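Local coordinates for putative glucarate dehydratase (Pseudomonas fluorescens, PDB 4IT1), which probably catalyses the magnesium-dependent dehydration of D-glucarate to 5-dehydro-4-deoxy-D-glucarate, as a member of the mandelate racemase/muconate lactonizing enzyme family, at residues T252-A257 with A278-R283; I212-G217 with A226-L231; A139-Q144 with G321-Q326; S350-A355 with L402-D407; H47-L52 with V429-R434. All blocks are in the same frame, centred on the assembly; numbering follows the deposited sequence.

Interaction 1. Residues T252-A257 with A278-R283; sequences TSIRMA and AELHKR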
# COMPACT_ATOMS: atom_id res chain seq x y z
N THR A 252 -13.84 -20.58 28.62
CA THR A 252 -12.81 -20.06 29.51
C THR A 252 -12.59 -18.57 29.26
O THR A 252 -12.59 -17.77 30.20
CB THR A 252 -11.48 -20.82 29.32
OG1 THR A 252 -11.65 -22.16 29.77
CG2 THR A 252 -10.35 -20.17 30.10
N SER A 253 -12.41 -18.22 27.99
CA SER A 253 -12.25 -16.83 27.57
C SER A 253 -13.38 -15.97 28.12
O SER A 253 -13.16 -14.86 28.62
CB SER A 253 -12.21 -16.74 26.04
OG SER A 253 -10.95 -17.14 25.52
N ILE A 254 -14.60 -16.49 28.03
CA ILE A 254 -15.77 -15.80 28.55
C ILE A 254 -15.72 -15.66 30.07
O ILE A 254 -15.97 -14.56 30.58
CB ILE A 254 -17.07 -16.47 28.06
CG1 ILE A 254 -17.26 -16.16 26.57
CG2 ILE A 254 -18.28 -15.99 28.87
CD1 ILE A 254 -18.26 -17.06 25.87
N ARG A 255 -15.38 -16.74 30.78
CA ARG A 255 -15.30 -16.72 32.25
C ARG A 255 -14.24 -15.74 32.75
O ARG A 255 -14.43 -15.07 33.76
CB ARG A 255 -15.04 -18.11 32.84
CG ARG A 255 -16.23 -19.06 32.75
CD ARG A 255 -16.09 -20.25 33.70
NE ARG A 255 -14.94 -21.10 33.39
CZ ARG A 255 -13.81 -21.13 34.09
NH1 ARG A 255 -13.66 -20.36 35.16
NH2 ARG A 255 -12.82 -21.94 33.73
N MET A 256 -13.12 -15.67 32.02
CA MET A 256 -12.04 -14.74 32.36
C MET A 256 -12.44 -13.29 32.13
O MET A 256 -12.18 -12.43 32.98
CB MET A 256 -10.77 -15.09 31.59
CG MET A 256 -10.17 -16.46 31.92
SD MET A 256 -9.82 -16.79 33.66
CE MET A 256 -11.29 -17.68 34.18
N ALA A 257 -13.09 -13.02 30.99
CA ALA A 257 -13.65 -11.71 30.69
C ALA A 257 -14.53 -11.19 31.83
O ALA A 257 -14.47 -10.01 32.17
CB ALA A 257 -14.46 -11.76 29.40
N ALA A 278 -14.31 -14.45 16.44
CA ALA A 278 -15.55 -13.78 16.04
C ALA A 278 -16.66 -14.01 17.06
O ALA A 278 -17.35 -13.07 17.45
CB ALA A 278 -16.01 -14.26 14.67
N GLU A 279 -16.80 -15.25 17.49
CA GLU A 279 -17.87 -15.63 18.40
C GLU A 279 -17.65 -14.96 19.74
O GLU A 279 -18.59 -14.43 20.34
CB GLU A 279 -17.93 -17.15 18.53
CG GLU A 279 -18.87 -17.69 19.60
CD GLU A 279 -20.33 -17.75 19.18
OE1 GLU A 279 -21.13 -18.31 19.95
OE2 GLU A 279 -20.68 -17.24 18.09
N LEU A 280 -16.40 -14.95 20.19
CA LEU A 280 -16.03 -14.31 21.44
C LEU A 280 -16.41 -12.83 21.41
O LEU A 280 -17.03 -12.32 22.35
CB LEU A 280 -14.54 -14.47 21.72
CG LEU A 280 -14.05 -13.84 23.02
CD1 LEU A 280 -14.82 -14.41 24.22
CD2 LEU A 280 -12.56 -14.06 23.16
N HIS A 281 -16.04 -12.15 20.32
CA HIS A 281 -16.38 -10.75 20.17
C HIS A 281 -17.89 -10.54 20.22
O HIS A 281 -18.37 -9.75 21.02
CB HIS A 281 -15.78 -10.16 18.90
CG HIS A 281 -16.19 -8.75 18.65
ND1 HIS A 281 -15.64 -7.68 19.34
CD2 HIS A 281 -17.10 -8.22 17.81
CE1 HIS A 281 -16.18 -6.56 18.91
NE2 HIS A 281 -17.08 -6.86 17.99
N LYS A 282 -18.64 -11.28 19.40
CA LYS A 282 -20.10 -11.15 19.38
C LYS A 282 -20.68 -11.28 20.78
O LYS A 282 -21.54 -10.51 21.17
CB LYS A 282 -20.74 -12.20 18.47
CG LYS A 282 -20.85 -11.77 17.02
CD LYS A 282 -20.98 -12.95 16.08
CE LYS A 282 -20.55 -12.58 14.67
NZ LYS A 282 -20.04 -13.75 13.90
N ARG A 283 -20.17 -12.25 21.53
CA ARG A 283 -20.73 -12.60 22.82
C ARG A 283 -20.36 -11.63 23.93
O ARG A 283 -21.02 -11.61 24.97
CB ARG A 283 -20.32 -14.02 23.21
CG ARG A 283 -21.06 -15.11 22.46
CD ARG A 283 -21.35 -16.29 23.37
NE ARG A 283 -21.95 -15.82 24.61
CZ ARG A 283 -22.10 -16.57 25.70
NH1 ARG A 283 -22.65 -16.03 26.79
NH2 ARG A 283 -21.69 -17.84 25.71

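Interaction 2. Residues I212-G217 with A226-L231; sequences IKLKAG and ACIKAL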
# COMPACT_ATOMS: atom_id res chain seq x y z
N ILE A 212 1.58 -2.12 29.41
CA ILE A 212 2.04 -3.47 29.75
C ILE A 212 1.30 -4.59 28.99
O ILE A 212 0.06 -4.63 28.95
CB ILE A 212 1.95 -3.73 31.27
CG1 ILE A 212 2.69 -2.64 32.07
CG2 ILE A 212 2.53 -5.09 31.61
CD1 ILE A 212 2.32 -2.58 33.54
N LYS A 213 2.08 -5.51 28.41
CA LYS A 213 1.54 -6.76 27.84
C LYS A 213 2.09 -8.00 28.54
O LYS A 213 3.30 -8.23 28.56
CB LYS A 213 1.82 -6.86 26.34
CG LYS A 213 1.29 -8.16 25.71
CD LYS A 213 1.23 -8.08 24.20
CE LYS A 213 0.02 -7.30 23.71
NZ LYS A 213 0.28 -6.79 22.33
N LEU A 214 1.19 -8.81 29.09
CA LEU A 214 1.57 -10.09 29.69
C LEU A 214 1.41 -11.29 28.73
O LEU A 214 0.34 -11.49 28.15
CB LEU A 214 0.77 -10.34 30.97
CG LEU A 214 1.01 -11.68 31.66
CD1 LEU A 214 2.33 -11.67 32.42
CD2 LEU A 214 -0.15 -12.02 32.58
N LYS A 215 2.48 -12.08 28.59
CA LYS A 215 2.41 -13.35 27.87
C LYS A 215 1.66 -14.39 28.70
O LYS A 215 2.16 -14.85 29.73
CB LYS A 215 3.81 -13.87 27.53
CG LYS A 215 3.80 -15.22 26.81
CD LYS A 215 3.96 -15.08 25.30
CE LYS A 215 2.75 -14.46 24.62
NZ LYS A 215 3.02 -14.14 23.19
N ALA A 216 0.46 -14.75 28.26
CA ALA A 216 -0.42 -15.60 29.07
C ALA A 216 -0.65 -17.00 28.48
O ALA A 216 0.17 -17.51 27.72
CB ALA A 216 -1.74 -14.89 29.34
N GLY A 217 -1.78 -17.62 28.86
CA GLY A 217 -2.09 -18.99 28.48
C GLY A 217 -0.97 -19.94 28.84
O GLY A 217 -0.65 -20.85 28.08
N ALA A 226 -5.50 -12.92 38.43
CA ALA A 226 -5.00 -12.33 39.67
C ALA A 226 -3.70 -11.54 39.49
O ALA A 226 -3.49 -10.52 40.15
CB ALA A 226 -4.84 -13.40 40.74
N CYS A 227 -2.84 -12.01 38.59
CA CYS A 227 -1.59 -11.30 38.28
C CYS A 227 -1.85 -9.99 37.53
O CYS A 227 -1.08 -9.03 37.67
CB CYS A 227 -0.63 -12.18 37.49
SG CYS A 227 -0.07 -13.64 38.41
N ILE A 228 -2.92 -9.95 36.75
CA ILE A 228 -3.32 -8.71 36.08
C ILE A 228 -3.87 -7.70 37.09
O ILE A 228 -3.49 -6.53 37.06
CB ILE A 228 -4.33 -8.97 34.95
CG1 ILE A 228 -3.60 -9.53 33.73
CG2 ILE A 228 -5.05 -7.69 34.54
CD1 ILE A 228 -4.46 -10.48 32.93
N LYS A 229 -4.74 -8.16 37.98
CA LYS A 229 -5.27 -7.34 39.08
C LYS A 229 -4.13 -6.66 39.84
O LYS A 229 -4.13 -5.44 40.01
CB LYS A 229 -6.09 -8.19 40.06
CG LYS A 229 -7.26 -8.96 39.45
CD LYS A 229 -8.50 -8.10 39.31
CE LYS A 229 -9.67 -8.95 38.83
NZ LYS A 229 -10.70 -8.09 38.19
N ALA A 230 -3.15 -7.47 40.26
CA ALA A 230 -2.00 -6.98 41.00
C ALA A 230 -1.20 -5.94 40.20
O ALA A 230 -0.71 -4.95 40.77
CB ALA A 230 -1.11 -8.13 41.43
N LEU A 231 -1.08 -6.15 38.89
CA LEU A 231 -0.44 -5.18 38.00
C LEU A 231 -1.24 -3.87 37.86
O LEU A 231 -0.65 -2.80 37.75
CB LEU A 231 -0.22 -5.78 36.61
CG LEU A 231 1.00 -6.67 36.40
CD1 LEU A 231 0.83 -7.49 35.13
CD2 LEU A 231 2.27 -5.83 36.33

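Interaction 3. Residues A139-Q144 with G321-Q326; sequences AFLDLQ and GLRDTQ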
# COMPACT_ATOMS: atom_id res chain seq x y z
N ALA A 139 17.10 -4.61 3.91
CA ALA A 139 18.48 -4.29 3.56
C ALA A 139 18.58 -3.47 2.27
O ALA A 139 19.38 -2.54 2.20
CB ALA A 139 19.30 -5.56 3.45
N PHE A 140 17.77 -3.82 1.28
CA PHE A 140 17.65 -3.05 0.03
C PHE A 140 17.23 -1.60 0.27
O PHE A 140 17.68 -0.69 -0.43
CB PHE A 140 16.61 -3.69 -0.88
CG PHE A 140 17.16 -4.70 -1.84
CD1 PHE A 140 17.85 -5.82 -1.38
CD2 PHE A 140 16.94 -4.57 -3.20
CE1 PHE A 140 18.33 -6.77 -2.27
CE2 PHE A 140 17.42 -5.52 -4.10
CZ PHE A 140 18.11 -6.62 -3.63
N LEU A 141 16.34 -1.38 1.24
CA LEU A 141 15.86 -0.03 1.56
C LEU A 141 16.85 0.71 2.44
O LEU A 141 17.10 1.90 2.22
CB LEU A 141 14.47 -0.06 2.20
CG LEU A 141 13.29 -0.43 1.30
CD1 LEU A 141 12.04 -0.72 2.12
CD2 LEU A 141 13.01 0.64 0.26
N ASP A 142 17.42 0.01 3.42
CA ASP A 142 18.51 0.56 4.23
C ASP A 142 19.66 0.99 3.34
O ASP A 142 20.33 1.98 3.62
CB ASP A 142 19.00 -0.44 5.26
CG ASP A 142 20.04 0.15 6.20
OD1 ASP A 142 19.87 1.30 6.64
OD2 ASP A 142 21.03 -0.55 6.51
N LEU A 143 19.88 0.25 2.25
CA LEU A 143 20.90 0.59 1.27
C LEU A 143 20.55 1.92 0.62
O LEU A 143 21.35 2.87 0.67
CB LEU A 143 21.00 -0.49 0.19
CG LEU A 143 22.35 -0.77 -0.49
CD1 LEU A 143 22.13 -0.90 -1.99
CD2 LEU A 143 23.41 0.29 -0.22
N GLN A 144 19.37 1.98 0.00
CA GLN A 144 18.87 3.18 -0.67
C GLN A 144 19.01 4.42 0.22
O GLN A 144 19.41 5.48 -0.25
CB GLN A 144 17.40 3.00 -1.05
CG GLN A 144 17.15 1.96 -2.13
CD GLN A 144 15.68 1.82 -2.48
OE1 GLN A 144 14.89 2.74 -2.30
NE2 GLN A 144 15.30 0.65 -3.00
N GLY A 321 7.83 -7.38 4.64
CA GLY A 321 8.65 -6.17 4.64
C GLY A 321 7.92 -4.88 5.00
O GLY A 321 6.80 -4.89 5.51
N LEU A 322 8.58 -3.76 4.71
CA LEU A 322 8.15 -2.47 5.24
C LEU A 322 7.02 -1.85 4.43
O LEU A 322 6.07 -1.34 5.01
CB LEU A 322 9.35 -1.52 5.37
CG LEU A 322 10.52 -2.02 6.22
CD1 LEU A 322 11.63 -0.99 6.27
CD2 LEU A 322 10.10 -2.39 7.64
N ARG A 323 7.13 -1.91 3.11
CA ARG A 323 6.09 -1.37 2.24
C ARG A 323 4.80 -2.17 2.31
O ARG A 323 3.71 -1.59 2.22
CB ARG A 323 6.59 -1.24 0.80
CG ARG A 323 7.51 -0.04 0.60
CD ARG A 323 7.97 0.11 -0.84
NE ARG A 323 8.96 1.18 -0.95
CZ ARG A 323 9.68 1.45 -2.03
NH1 ARG A 323 9.54 0.73 -3.14
NH2 ARG A 323 10.55 2.45 -2.01
N ASP A 324 4.92 -3.49 2.48
CA ASP A 324 3.76 -4.36 2.63
C ASP A 324 3.03 -4.07 3.94
O ASP A 324 1.80 -4.12 4.01
CB ASP A 324 4.17 -5.85 2.56
CG ASP A 324 4.33 -6.36 1.13
OD1 ASP A 324 4.06 -5.61 0.16
OD2 ASP A 324 4.73 -7.53 0.97
N THR A 325 3.82 -3.77 4.97
CA THR A 325 3.29 -3.36 6.27
C THR A 325 2.48 -2.04 6.20
O THR A 325 1.49 -1.87 6.92
CB THR A 325 4.42 -3.25 7.31
OG1 THR A 325 5.01 -4.54 7.51
CG2 THR A 325 3.91 -2.76 8.63
N GLN A 326 2.90 -1.13 5.31
CA GLN A 326 2.20 0.13 5.11
C GLN A 326 0.87 -0.14 4.41
O GLN A 326 -0.17 0.40 4.79
CB GLN A 326 3.04 1.09 4.26
CG GLN A 326 4.34 1.54 4.89
CD GLN A 326 5.01 2.63 4.09
OE1 GLN A 326 4.65 3.80 4.19
NE2 GLN A 326 6.00 2.25 3.29

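Interaction 4. Residues S350-A355 with L402-D407; sequences SLMAMA and LGLELD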
# COMPACT_ATOMS: atom_id res chain seq x y z
N SER A 350 16.18 -5.29 13.69
CA SER A 350 14.74 -5.48 13.60
C SER A 350 14.00 -4.34 14.29
O SER A 350 13.05 -3.77 13.73
CB SER A 350 14.33 -6.83 14.21
OG SER A 350 14.64 -7.90 13.33
N LEU A 351 14.45 -3.99 15.49
CA LEU A 351 13.82 -2.96 16.29
C LEU A 351 13.70 -1.65 15.50
O LEU A 351 12.67 -0.98 15.58
CB LEU A 351 14.57 -2.74 17.61
CG LEU A 351 13.98 -1.82 18.69
CD1 LEU A 351 12.60 -2.28 19.16
CD2 LEU A 351 14.93 -1.70 19.87
N MET A 352 14.72 -1.32 14.72
CA MET A 352 14.75 -0.07 13.96
C MET A 352 13.92 -0.10 12.69
O MET A 352 13.24 0.88 12.37
CB MET A 352 16.19 0.39 13.67
CG MET A 352 16.90 0.96 14.89
SD MET A 352 16.01 2.32 15.68
CE MET A 352 16.45 2.05 17.39
N ALA A 353 13.98 -1.22 11.95
CA ALA A 353 13.15 -1.41 10.76
C ALA A 353 11.68 -1.30 11.17
O ALA A 353 10.90 -0.56 10.57
CB ALA A 353 13.42 -2.75 10.12
N MET A 354 11.33 -2.02 12.24
CA MET A 354 10.01 -1.93 12.82
C MET A 354 9.67 -0.47 13.20
O MET A 354 8.61 0.03 12.80
CB MET A 354 9.90 -2.85 14.04
CG MET A 354 8.54 -2.80 14.71
SD MET A 354 8.32 -3.91 16.12
CE MET A 354 9.86 -3.67 17.01
N ALA A 355 10.56 0.20 13.93
CA ALA A 355 10.30 1.57 14.40
C ALA A 355 10.08 2.55 13.26
O ALA A 355 9.14 3.35 13.29
CB ALA A 355 11.41 2.06 15.33
N LEU A 402 18.87 2.99 8.62
CA LEU A 402 18.55 2.58 9.98
C LEU A 402 19.42 3.29 11.02
O LEU A 402 19.10 3.27 12.22
CB LEU A 402 18.69 1.05 10.13
CG LEU A 402 17.74 0.15 9.35
CD1 LEU A 402 18.24 -1.29 9.35
CD2 LEU A 402 16.32 0.22 9.90
N GLY A 403 20.51 3.91 10.56
CA GLY A 403 21.47 4.58 11.44
C GLY A 403 22.19 3.61 12.36
O GLY A 403 22.37 3.88 13.55
N LEU A 404 22.60 2.47 11.81
CA LEU A 404 23.23 1.42 12.58
C LEU A 404 24.44 0.83 11.84
O LEU A 404 24.45 0.75 10.60
CB LEU A 404 22.23 0.31 12.90
CG LEU A 404 21.01 0.56 13.78
CD1 LEU A 404 20.12 -0.67 13.76
CD2 LEU A 404 21.39 0.92 15.21
N GLU A 405 25.44 0.41 12.61
CA GLU A 405 26.64 -0.20 12.03
C GLU A 405 27.00 -1.53 12.70
O GLU A 405 26.95 -1.65 13.93
CB GLU A 405 27.83 0.79 12.08
CG GLU A 405 27.76 1.85 10.99
CD GLU A 405 28.82 2.93 11.12
OE1 GLU A 405 29.57 2.94 12.12
OE2 GLU A 405 28.89 3.79 10.21
N LEU A 406 27.34 -2.51 11.87
CA LEU A 406 27.70 -3.85 12.35
C LEU A 406 29.02 -3.88 13.09
O LEU A 406 30.06 -3.51 12.55
CB LEU A 406 27.75 -4.85 11.19
CG LEU A 406 26.50 -5.63 10.81
CD1 LEU A 406 26.86 -6.65 9.75
CD2 LEU A 406 25.88 -6.33 12.01
N ASP A 407 28.97 -4.34 14.34
CA ASP A 407 30.17 -4.68 15.09
C ASP A 407 30.60 -6.08 14.66
O ASP A 407 30.10 -7.09 15.19
CB ASP A 407 29.89 -4.61 16.60
CG ASP A 407 31.14 -4.78 17.46
OD1 ASP A 407 32.18 -5.27 16.96
OD2 ASP A 407 31.08 -4.42 18.66

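Interaction 5. Residues H47-L52 with V429-R434; sequences HEPFAL and VRQMQR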
# COMPACT_ATOMS: atom_id res chain seq x y z
N HIS A 47 11.07 -21.57 26.44
CA HIS A 47 12.21 -21.22 25.61
C HIS A 47 13.43 -22.08 25.92
O HIS A 47 13.64 -22.52 27.06
CB HIS A 47 12.56 -19.74 25.80
CG HIS A 47 11.66 -18.80 25.07
ND1 HIS A 47 12.14 -17.78 24.27
CD2 HIS A 47 10.31 -18.73 25.00
CE1 HIS A 47 11.12 -17.12 23.76
NE2 HIS A 47 10.00 -17.67 24.18
N GLU A 48 14.21 -22.31 24.88
CA GLU A 48 15.52 -22.94 24.99
C GLU A 48 16.54 -21.90 25.51
O GLU A 48 16.35 -20.70 25.31
CB GLU A 48 15.93 -23.46 23.62
CG GLU A 48 15.18 -24.72 23.22
CD GLU A 48 15.12 -24.91 21.73
OE1 GLU A 48 15.93 -25.70 21.20
OE2 GLU A 48 14.28 -24.26 21.07
N PRO A 49 17.62 -22.36 26.17
CA PRO A 49 18.63 -21.42 26.66
C PRO A 49 19.26 -20.57 25.55
O PRO A 49 19.93 -19.57 25.84
CB PRO A 49 19.68 -22.33 27.31
CG PRO A 49 19.45 -23.67 26.71
CD PRO A 49 17.97 -23.75 26.50
N PHE A 50 19.04 -20.96 24.29
CA PHE A 50 19.46 -20.13 23.15
C PHE A 50 18.34 -19.91 22.16
O PHE A 50 17.37 -20.67 22.13
CB PHE A 50 20.71 -20.70 22.47
CG PHE A 50 21.88 -20.84 23.41
CD1 PHE A 50 22.74 -19.77 23.63
CD2 PHE A 50 22.10 -22.03 24.10
CE1 PHE A 50 23.81 -19.89 24.51
CE2 PHE A 50 23.16 -22.16 24.98
CZ PHE A 50 24.02 -21.09 25.19
N ALA A 51 18.47 -18.85 21.37
CA ALA A 51 17.51 -18.51 20.33
C ALA A 51 18.28 -18.05 19.09
O ALA A 51 19.32 -17.40 19.21
CB ALA A 51 16.55 -17.44 20.82
N LEU A 52 17.76 -18.38 17.92
CA LEU A 52 18.47 -18.17 16.66
C LEU A 52 17.98 -16.94 15.90
O LEU A 52 16.91 -16.40 16.19
CB LEU A 52 18.34 -19.42 15.77
CG LEU A 52 18.46 -20.79 16.45
CD1 LEU A 52 18.18 -21.92 15.46
CD2 LEU A 52 19.82 -20.96 17.11
N VAL A 429 8.38 -26.99 22.60
CA VAL A 429 7.65 -28.19 23.00
C VAL A 429 8.62 -29.28 23.47
O VAL A 429 8.46 -29.81 24.57
CB VAL A 429 6.73 -28.74 21.88
CG1 VAL A 429 5.88 -29.88 22.41
CG2 VAL A 429 5.85 -27.64 21.31
N ARG A 430 9.61 -29.61 22.64
CA ARG A 430 10.67 -30.54 23.08
C ARG A 430 11.31 -30.03 24.37
O ARG A 430 11.48 -30.78 25.33
CB ARG A 430 11.74 -30.73 22.00
CG ARG A 430 12.65 -31.91 22.30
CD ARG A 430 13.35 -32.47 21.06
NE ARG A 430 12.43 -32.96 20.02
CZ ARG A 430 11.56 -33.95 20.16
NH1 ARG A 430 10.79 -34.30 19.14
NH2 ARG A 430 11.42 -34.58 21.32
N GLN A 431 11.63 -28.73 24.38
CA GLN A 431 12.29 -28.13 25.53
C GLN A 431 11.48 -28.32 26.80
O GLN A 431 12.04 -28.71 27.82
CB GLN A 431 12.60 -26.65 25.27
CG GLN A 431 13.48 -25.99 26.33
CD GLN A 431 14.86 -26.63 26.47
OE1 GLN A 431 15.45 -27.11 25.49
NE2 GLN A 431 15.37 -26.64 27.69
N MET A 432 10.17 -28.09 26.73
CA MET A 432 9.33 -28.31 27.92
C MET A 432 9.33 -29.77 28.36
O MET A 432 9.12 -30.06 29.55
CB MET A 432 7.89 -27.80 27.70
CG MET A 432 6.97 -27.91 28.92
SD MET A 432 7.51 -27.11 30.46
CE MET A 432 6.97 -25.44 30.16
N GLN A 433 9.58 -30.69 27.42
CA GLN A 433 9.55 -32.12 27.72
C GLN A 433 10.67 -32.55 28.68
O GLN A 433 10.59 -33.60 29.32
CB GLN A 433 9.52 -32.97 26.44
CG GLN A 433 8.11 -33.11 25.85
CD GLN A 433 8.05 -33.67 24.43
OE1 GLN A 433 9.07 -33.97 23.81
NE2 GLN A 433 6.84 -33.78 23.91
N ARG A 434 11.69 -31.70 28.81
CA ARG A 434 12.79 -31.96 29.75
C ARG A 434 12.39 -31.70 31.20
O ARG A 434 13.03 -32.22 32.12
CB ARG A 434 14.03 -31.17 29.35
CG ARG A 434 14.59 -31.53 27.99
CD ARG A 434 15.22 -30.32 27.34
NE ARG A 434 16.48 -30.64 26.67
CZ ARG A 434 17.69 -30.49 27.22
NH1 ARG A 434 17.82 -30.03 28.46
NH2 ARG A 434 18.77 -30.80 26.52
O HOH W 1 14.42 -24.24 29.46

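Interaction 1. Residues T252-A257 with A278-R283
I254 carries CG1 anti to its carbonyl carbon (chi1 -72°) and stays extended at the next bond, which sends CD1 across the gap to R283; the arginine, bent at both chi2 and chi3, folds back to receive it. L280 is built the other way, with CG anti to the backbone N (chi1 -179°), and its two methyl groups point at the first turn of residues 252-257. CD1 of L280 lies 3.8 Å from CG1 of I254, the two side chains sliding past one another in opposite directions. S253 offers its CB to the fork of the same leucine, 3.9 Å from both CD1 and CD2 of L280, while its hydroxyl makes a weak bond back to S249 O. One turn further along helix 274-284, R283 is crossed by I254 at about a right angle, with CD1 of I254 over one face of the guanidinium, 3.5 Å from NH2 of R283.

The helices concerned, 250-260 and 274-284, follow one another on the outside of the barrel, with strand 266-268 between them in sequence. Over these short segments their axes run 10.8 Å apart and cross at -34°. L280 also reaches inward to P270 and to L288 of strand 288-290.

No hydrogen bond joins the pair, and a methyl laid on the guanidinium face uses none of its N-H groups: the contact is held by dispersion, greasy at L280 and turning polar at the exposed R283.

Interaction 2. Residues I212-G217 with A226-L231
L231 gives its backbone N to C227 O at 3.1 Å, an ordinary helical bond that fixes the turn on which the leucine leans toward residues 212-217. Nothing polar passes between the two segments; what joins them is branched aliphatic packing. CD2 of L231 meets CD1 of I212 at 4.3 Å. One turn earlier, I228 sets off along the flank of its helix, but the end of its side chain bends nearer, and CG1 of I228 comes within 4.4 Å of CD2 of L214. L214 reaches it with CG anti to its backbone N (chi1 177°).

Strand 212-215, helix 221-234 and strand 240-243 form one beta-alpha-beta unit of the modified (beta/alpha)-barrel found throughout the enolase superfamily, and this contact is its strand-to-helix layer. Alternation along the strand sorts the residues: I212 and L214 face the helix, whereas K213 points away from it. K215, predicted to be a proton acceptor, likewise makes no contact with the helix; its NZ bonds to Y169 OH and, weakly, to D243 OD2 and a bound tartrate. L214 itself stands about 7 Å, side chain to side chain, from the magnesium ligand D243.

Neighbouring elements complete the greasy layer. L170 of strand 163-170 touches I212, L214 and L231, while I242 of strand 240-243 lies against L214 and I228. From the preceding helix, 193-207, I196 and A200 pack on L231.

Interaction 3. Residues A139-Q144 with G321-Q326
L141 divides its two methyl groups between two partners on the first turn of helix 322-334. CD1 of L141 meets CD1 of L322 at 4.2 Å, the leucines sliding past each other in opposite directions. CD2 of L141 instead sits over one face of the R323 guanidinium, 3.8 Å from NH2 of R323. That arginine reaches out as an extended rod from CG to NE (chi2 -178°), which brings its flat end alongside helix 128-148 and near Q144. The glutamine makes no bond with it: OE1 of Q144 stays 4.4 Å from NH2 of R323 and is buried without a hydrogen-bonding partner in the model, while NE2 of Q144 is taken by P92 O.

In the second shell, L95 packs against both L141 and R323, and L155 of the second subunit also lies on R323. The start of the helix is fixed from two directions. E137 accepts the backbone N of L322 on one carboxylate oxygen and that of R323 on the other. At the N-cap residue, G321 O receives T325 OG1 at 2.7 Å and T325 N at 3.2 Å, from opposite faces of its carbonyl plane. The backbone of G321 is itself of a shape that calls for glycine.

With helix directions 100° apart, this is a nearly perpendicular packing of an N-terminal-domain helix on a barrel helix, part of the interdomain seam of the two-domain enolase superfamily fold.

Interaction 4. Residues S350-A355 with L402-D407
M352 presents CB and CG to two leucines, L402 and L404, which reach it from the loop leading to helix 408-421. The methionine belongs to helix 348-360, the helix that follows strand 338-341 in the barrel of this enolase-superfamily domain, and the loop runs past that helix without regular structure of its own. CB of M352 touches CD2 of L402 at 3.8 Å, and CG of M352 touches CD1 of L404 at the same separation, with the side chains of M352 and L404 crossing at about a right angle. Beyond CG the methionine bends at chi2 (-55°) and its end leads away from the loop; elsewhere the side chain touches L387 and V394 of strand 393-395.

The intervening G403 has positive phi, a shape that favours glycine, and the turn there lets L402 and L404 both face the helix. Polar ties hold the loop at L402 and beyond L404: L402 N is bonded to D142 OD1 of helix 128-148, and E405 pairs through its backbone with K383. Further on, D407 stands at the N-cap of helix 408-421, where OD1 makes weak bonds to the backbone N of D409 and of Q410.

L402 presses on backbone as much as on side chain. CD2 of L402 lies 3.7 Å from C of M352, 4.2 Å from CB of A353 and 3.4 Å from N of A353.

Interaction 5. Residues H47-L52 with V429-R434
H47 meets Q431 through its backbone: H47 O lies 3.5 Å from CG of Q431 and is also tied to the glutamine amide by a water. The segment it starts leads into strand 50-60, the middle strand of the three-stranded antiparallel sheet of the N-terminal domain, while Q431 sits on the short helix 428-433 near the end of the chain. The side chain of H47 sets out away from that helix; its ND1 bonds to D37 OD2 and its NE2 to a tartrate, probably from the crystallisation liquor, that may mark the substrate pocket.

E48 follows, crossing Q431 obliquely. CG of E48 comes within 3.3 Å of OE1 of Q431, a close approach of methylene to carbonyl oxygen, and carboxylate and amide planes are only 16° apart. The acid is engaged elsewhere, OE2 of E48 taking the backbone N of D427. P49 then comes up to the amide, CD of P49 standing 4.1 Å from NE2 of Q431, while P49 O binds Y182 OH. F50, where the strand begins, meets the Y182 ring with the two planes about perpendicular.

With an alanine in place of Q431, the water on H47 O would probably lose the N-H that donates to it, and a gap would be likely to open beside E48 and P49. The glutamine reaches its place with CG anti to the backbone N (chi1 -171°) and a bend at chi2 (61°). NE2 of Q431 donates to the water at 3.1 Å, and the water donates in turn to H47 O at 3.1 Å.

In the fold
Interactions 1 and 2 sample consecutive parts of one barrel wall, with centres 18 Å apart; interaction 2 lies nearer the metal, L214 standing about 11 Å and S253 about 14 Å by side chain from the magnesium. Interaction 5 approaches the presumed pocket from the N-terminal domain: the H47 side chain is about 3 Å from the tartrate and about 7 Å from that of K215, the predicted proton acceptor of interaction 2. Interactions 3 and 4 lie away from the annotated sites, their centres 12 Å apart, and they meet through the D142-L402 hydrogen bond and where L322 CD2 lies 3.5 Å from A353 O. Interactions 1 and 4 fall on opposite sides of the chain's centre.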